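Side-chain contacts in phosphoacetylglucosamine mutase (Aspergillus lentulus, PDB 5O9X), which interconverts N-acetylglucosamine 6-phosphate and N-acetylglucosamine 1-phosphate, a step on the route to UDP-N-acetylglucosamine: residues E227-L232 with I240-D245; V214-G219 with P223-L228. The protein carries 1 engineered substitution. All coordinates share one frame; numbering follows the deposited sequence.

Contact 1 (E227-L232 with I240-D245); sequences ELIKYL and IKIVND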
loop_
_atom_site.group_PDB
_atom_site.type_symbol
_atom_site.label_atom_id
_atom_site.label_comp_id
_atom_site.label_asym_id
_atom_site.label_seq_id
_atom_site.Cartn_x
_atom_site.Cartn_y
_atom_site.Cartn_z
ATOM N N GLU A 227 17.946 6.549 -8.347
ATOM C CA GLU A 227 18.360 7.773 -7.665
ATOM C C GLU A 227 18.745 7.538 -6.181
ATOM O O GLU A 227 19.782 8.028 -5.732
ATOM C CB GLU A 227 17.263 8.855 -7.756
ATOM C CG GLU A 227 17.659 10.310 -7.412
ATOM C CD GLU A 227 18.831 10.916 -8.204
ATOM O OE1 GLU A 227 19.185 10.425 -9.323
ATOM O OE2 GLU A 227 19.447 11.894 -7.673
ATOM N N LEU A 228 17.891 6.807 -5.446
ATOM C CA LEU A 228 18.144 6.440 -4.070
ATOM C C LEU A 228 19.516 5.755 -3.960
ATOM O O LEU A 228 20.235 6.027 -3.011
ATOM C CB LEU A 228 17.024 5.483 -3.524
ATOM C CG LEU A 228 17.449 4.837 -2.162
ATOM C CD1 LEU A 228 17.544 5.909 -1.073
ATOM C CD2 LEU A 228 16.310 3.806 -1.876
ATOM N N ILE A 229 19.890 4.906 -4.936
ATOM C CA ILE A 229 21.138 4.126 -4.823
ATOM C C ILE A 229 22.391 5.052 -4.758
ATOM O O ILE A 229 23.343 4.772 -4.024
ATOM C CB ILE A 229 21.204 3.195 -5.978
ATOM C CG1 ILE A 229 20.235 2.059 -5.641
ATOM C CG2 ILE A 229 22.619 2.565 -6.211
ATOM C CD1 ILE A 229 19.955 1.146 -6.821
ATOM N N LYS A 230 22.327 6.189 -5.430
ATOM C CA LYS A 230 23.419 7.202 -5.291
ATOM C C LYS A 230 23.610 7.699 -3.894
ATOM O O LYS A 230 24.723 8.070 -3.548
ATOM C CB LYS A 230 23.103 8.396 -6.130
ATOM C CG LYS A 230 22.963 8.062 -7.610
ATOM C CD LYS A 230 22.652 9.395 -8.274
ATOM C CE LYS A 230 22.293 9.208 -9.741
ATOM N NZ LYS A 230 21.835 10.568 -10.216
ATOM N N TYR A 231 22.536 7.766 -3.086
ATOM C CA TYR A 231 22.650 8.163 -1.678
ATOM C C TYR A 231 23.091 7.073 -0.720
ATOM O O TYR A 231 23.480 7.387 0.377
ATOM C CB TYR A 231 21.332 8.760 -1.180
ATOM C CG TYR A 231 20.974 10.082 -1.863
ATOM C CD1 TYR A 231 21.159 11.316 -1.202
ATOM C CD2 TYR A 231 20.429 10.106 -3.171
ATOM C CE1 TYR A 231 20.816 12.536 -1.853
ATOM C CE2 TYR A 231 20.054 11.289 -3.755
ATOM C CZ TYR A 231 20.279 12.505 -3.111
ATOM O OH TYR A 231 19.901 13.721 -3.703
ATOM N N LEU A 232 22.981 5.783 -1.109
ATOM C CA LEU A 232 23.113 4.694 -0.104
ATOM C C LEU A 232 24.581 4.527 0.367
ATOM O O LEU A 232 25.474 4.822 -0.407
ATOM C CB LEU A 232 22.569 3.354 -0.638
ATOM C CG LEU A 232 21.031 3.335 -0.834
ATOM C CD1 LEU A 232 20.656 2.004 -1.473
ATOM C CD2 LEU A 232 20.307 3.437 0.513
ATOM N N ILE A 240 22.331 -3.768 -6.029
ATOM C CA ILE A 240 20.991 -3.823 -6.683
ATOM C C ILE A 240 21.140 -3.767 -8.179
ATOM O O ILE A 240 21.849 -2.863 -8.725
ATOM C CB ILE A 240 20.085 -2.643 -6.226
ATOM C CG1 ILE A 240 19.696 -2.811 -4.750
ATOM C CG2 ILE A 240 18.780 -2.535 -7.122
ATOM C CD1 ILE A 240 19.049 -1.606 -4.048
ATOM N N LYS A 241 20.425 -4.650 -8.866
ATOM C CA LYS A 241 20.280 -4.547 -10.283
ATOM C C LYS A 241 18.824 -4.185 -10.545
ATOM O O LYS A 241 17.935 -4.780 -9.893
ATOM C CB LYS A 241 20.591 -5.877 -10.949
ATOM C CG LYS A 241 21.867 -6.536 -10.431
ATOM C CD LYS A 241 23.145 -5.986 -11.041
ATOM C CE LYS A 241 24.435 -6.566 -10.410
ATOM N NZ LYS A 241 25.631 -5.668 -10.653
ATOM N N ILE A 242 18.566 -3.272 -11.501
ATOM C CA ILE A 242 17.205 -2.808 -11.782
ATOM C C ILE A 242 16.848 -3.393 -13.093
ATOM O O ILE A 242 17.690 -3.376 -14.024
ATOM C CB ILE A 242 17.143 -1.246 -11.840
ATOM C CG1 ILE A 242 17.244 -0.709 -10.371
ATOM C CG2 ILE A 242 15.819 -0.778 -12.508
ATOM C CD1 ILE A 242 17.386 0.832 -10.267
ATOM N N VAL A 243 15.673 -4.010 -13.197
ATOM C CA VAL A 243 15.125 -4.450 -14.489
ATOM C C VAL A 243 13.725 -3.849 -14.629
ATOM O O VAL A 243 13.100 -3.509 -13.569
ATOM C CB VAL A 243 15.090 -6.027 -14.723
ATOM C CG1 VAL A 243 16.522 -6.614 -14.751
ATOM C CG2 VAL A 243 14.227 -6.810 -13.659
ATOM N N ASN A 244 13.206 -3.736 -15.883
ATOM C CA ASN A 244 11.880 -3.148 -16.133
ATOM C C ASN A 244 11.751 -1.766 -15.548
ATOM O O ASN A 244 10.979 -1.521 -14.590
ATOM C CB ASN A 244 10.757 -4.084 -15.603
ATOM C CG ASN A 244 10.969 -5.515 -16.058
ATOM O OD1 ASN A 244 11.260 -5.732 -17.230
ATOM N ND2 ASN A 244 10.833 -6.504 -15.142
ATOM N N ASP A 245 12.499 -0.816 -16.122
ATOM C CA ASP A 245 12.336 0.550 -15.736
ATOM C C ASP A 245 11.848 1.367 -16.924
ATOM O O ASP A 245 12.207 2.560 -17.069
ATOM C CB ASP A 245 13.696 1.086 -15.140
ATOM C CG ASP A 245 14.804 1.231 -16.217
ATOM O OD1 ASP A 245 14.581 0.809 -17.364
ATOM O OD2 ASP A 245 15.848 1.828 -15.949
#
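Ile229 of helix 221-231 lays its CD1 methyl against the side chain of Ile240 at the start of strand 240-243. The methyl lies 3.8 Å from Ile240 CB, and CG2 and CD1 of Ile240 touch it as well. The two side chains cross at a slant, and the Ile229 methyl lies by the branch point of Ile240. In Ile229 the longer branch runs anti to the carbonyl carbon (chi1 -77°) and is then extended through chi2 169°, which carries CD1 across from the helix to the strand. Two residues along the strand, Ile242 offers its own CD1 to the same methyl, at a looser 4.3 Å between Ile229 CD1 and Ile242 CD1. One helix residue thus rests on two strand residues whose CB atoms both point toward the helix. The interface is small and wholly apolar, with 126 Å² buried in all and no hydrogen bond across it, and it lies toward the protein surface.

On another side of this helical turn, Lys230 NZ donates to Glu227 OE1 at 2.8 Å in a salt bridge, reaching the syn side of the carboxylate but 23° out of its plane. Along its edge the strand is bonded to strand 212-215 and the residue after it through the backbones of Lys241 and Val243. Ile240 also touches Val214 of that strand and Met432 of helix 428-442, while Tyr231 meets the ring of Tyr192 in helix 188-202. The contact therefore seats helix 221-231 on the edge strand 240-243 of a five-stranded mixed sheet, with helices 188-202 and 428-442 packed nearby.

Contact 2 (V214-G219 with P223-L228); sequences VDCANG and PKLREL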
loop_
_atom_site.group_PDB
_atom_site.type_symbol
_atom_site.label_atom_id
_atom_site.label_comp_id
_atom_site.label_asym_id
_atom_site.label_seq_id
_atom_site.Cartn_x
_atom_site.Cartn_y
_atom_site.Cartn_z
ATOM N N VAL A 214 15.773 -6.201 -8.910
ATOM C CA VAL A 214 14.496 -5.565 -8.559
ATOM C C VAL A 214 13.791 -5.185 -9.862
ATOM O O VAL A 214 14.254 -4.330 -10.696
ATOM C CB VAL A 214 14.671 -4.249 -7.707
ATOM C CG1 VAL A 214 13.295 -3.688 -7.346
ATOM C CG2 VAL A 214 15.444 -4.510 -6.428
ATOM N N ASP A 215 12.698 -5.889 -10.097
ATOM C CA ASP A 215 11.743 -5.580 -11.195
ATOM C C ASP A 215 10.941 -4.388 -10.777
ATOM O O ASP A 215 10.174 -4.448 -9.800
ATOM C CB ASP A 215 10.873 -6.825 -11.415
ATOM C CG ASP A 215 9.521 -6.546 -12.048
ATOM O OD1 ASP A 215 9.416 -5.580 -12.848
ATOM O OD2 ASP A 215 8.564 -7.357 -11.742
ATOM N N CYS A 216 11.016 -3.306 -11.558
ATOM C CA CYS A 216 10.420 -2.026 -11.137
ATOM C C CYS A 216 9.141 -1.699 -11.940
ATOM O O CYS A 216 8.647 -0.511 -11.961
ATOM C CB CYS A 216 11.422 -0.855 -11.194
ATOM S SG CYS A 216 12.788 -1.052 -10.022
ATOM N N ALA A 217 8.572 -2.759 -12.506
ATOM C CA ALA A 217 7.210 -2.690 -13.073
ATOM C C ALA A 217 7.067 -1.681 -14.210
ATOM O O ALA A 217 5.924 -1.290 -14.611
ATOM C CB ALA A 217 6.148 -2.425 -11.921
ATOM N N ASN A 218 8.221 -1.256 -14.764
ATOM C CA ASN A 218 8.292 -0.117 -15.788
ATOM C C ASN A 218 7.615 1.158 -15.267
ATOM O O ASN A 218 7.000 1.920 -16.049
ATOM C CB ASN A 218 7.657 -0.544 -17.124
ATOM C CG ASN A 218 8.350 -1.752 -17.720
ATOM O OD1 ASN A 218 7.700 -2.846 -18.026
ATOM N ND2 ASN A 218 9.641 -1.634 -17.832
ATOM N N GLY A 219 7.645 1.343 -13.927
ATOM C CA GLY A 219 7.032 2.515 -13.293
ATOM C C GLY A 219 8.034 3.472 -12.672
ATOM O O GLY A 219 9.247 3.240 -12.731
ATOM N N PRO A 223 13.251 4.692 -11.860
ATOM C CA PRO A 223 14.124 5.892 -11.811
ATOM C C PRO A 223 14.406 6.336 -10.369
ATOM O O PRO A 223 15.490 6.795 -10.059
ATOM C CB PRO A 223 13.287 6.991 -12.559
ATOM C CG PRO A 223 12.412 6.145 -13.503
ATOM C CD PRO A 223 12.150 4.798 -12.863
ATOM N N LYS A 224 13.400 6.252 -9.474
ATOM C CA LYS A 224 13.571 6.741 -8.109
ATOM C C LYS A 224 14.480 5.790 -7.354
ATOM O O LYS A 224 15.291 6.258 -6.515
ATOM C CB LYS A 224 12.261 6.856 -7.321
ATOM C CG LYS A 224 11.231 7.714 -8.017
ATOM C CD LYS A 224 11.754 9.107 -8.419
ATOM C CE LYS A 224 10.589 9.992 -8.938
ATOM N NZ LYS A 224 11.109 11.279 -9.390
ATOM N N LEU A 225 14.327 4.485 -7.604
ATOM C CA LEU A 225 15.223 3.562 -6.853
ATOM C C LEU A 225 16.676 3.803 -7.336
ATOM O O LEU A 225 17.601 3.764 -6.527
ATOM C CB LEU A 225 14.854 2.089 -7.124
ATOM C CG LEU A 225 15.806 1.013 -6.554
ATOM C CD1 LEU A 225 15.831 1.196 -5.045
ATOM C CD2 LEU A 225 15.133 -0.302 -6.911
ATOM N N ARG A 226 16.893 3.957 -8.670
ATOM C CA ARG A 226 18.240 4.272 -9.208
ATOM C C ARG A 226 18.792 5.529 -8.541
ATOM O O ARG A 226 19.973 5.576 -8.249
ATOM C CB ARG A 226 18.151 4.491 -10.736
ATOM C CG ARG A 226 19.465 4.989 -11.432
ATOM C CD ARG A 226 19.200 5.389 -12.931
ATOM N NE ARG A 226 18.766 4.165 -13.365
ATOM C CZ ARG A 226 17.621 3.773 -13.887
ATOM N NH1 ARG A 226 16.663 4.522 -14.439
ATOM N NH2 ARG A 226 17.583 2.476 -13.933
ATOM N N GLU A 227 17.946 6.549 -8.347
ATOM C CA GLU A 227 18.360 7.773 -7.665
ATOM C C GLU A 227 18.745 7.538 -6.181
ATOM O O GLU A 227 19.782 8.028 -5.732
ATOM C CB GLU A 227 17.263 8.855 -7.756
ATOM C CG GLU A 227 17.659 10.310 -7.412
ATOM C CD GLU A 227 18.831 10.916 -8.204
ATOM O OE1 GLU A 227 19.185 10.425 -9.323
ATOM O OE2 GLU A 227 19.447 11.894 -7.673
ATOM N N LEU A 228 17.891 6.807 -5.446
ATOM C CA LEU A 228 18.144 6.440 -4.070
ATOM C C LEU A 228 19.516 5.755 -3.960
ATOM O O LEU A 228 20.235 6.027 -3.011
ATOM C CB LEU A 228 17.024 5.483 -3.524
ATOM C CG LEU A 228 17.449 4.837 -2.162
ATOM C CD1 LEU A 228 17.544 5.909 -1.073
ATOM C CD2 LEU A 228 16.310 3.806 -1.876
#
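Leu225 has the largest share of this interface, and its CD2 methyl does the touching. From helix 221-231 it reaches Val214 CG1 at 3.9 Å, the two side chains meeting tip to tip, and it also lies 4.0 Å from Cys216 SG. With CG turned away from the backbone N (chi1 173°) and chi2 at 60°, Leu225 directs CD2 at Val214 and Cys216. The CG1 methyl of Val214 and the sulfur of Cys216 converge on this one leucine methyl. All three residues are buried, and Leu283 of strand 279-283 also touches both Val214 and Cys216.

Pro223 and Gly219 make the second part of the contact, where the chain passes from the turn into the helix. Pro223 CD lies 3.3 Å from Gly219 O, so a ring carbon, with no N-H to offer, faces this carbonyl. The backbone leading there follows a type I' turn from Cys216 to Gly219, closed by Gly219 N to Cys216 O at 2.9 Å. Just before it, Asp215 OD1 accepts from Ala217 N at 3.0 Å in an Asx turn, with the donor standing 47° out of the carboxylate plane. The other oxygen, Asp215 OD2, is gripped by Ser282 OG and Gly258 N, and OD1 has a further partner in Asn244 ND2, so this buried carboxylate is held at both oxygens.

Strand 212-215, the tight turn and helix 221-231 form the first half of a right-handed beta-alpha-beta crossover, completed by strand 240-243, in the alpha/beta domain II of the phosphohexomutase family.

How the contacts relate
Contacts 1 and 2 have centres about 6 Å apart and use successive parts of helix 221-231, sharing Glu227 and Leu228. Contact 2 fits the start of the helix over strand 212-215, and contact 1 sets residues 227-232 on neighbouring strand 240-243. A probable hydrogen bond from Val214 N to Lys241 O, 2.8 Å, ties the two strands. A salt bridge between Arg226 NH2 and Asp245 OD2, 2.7 Å, links the helix directly to the chain beyond strand 240-243. Gly219 of contact 2 lies about 13 Å from the bound glucose 1,6-bisphosphate, measured between nearest atoms, and both contacts belong to the framework of domain II.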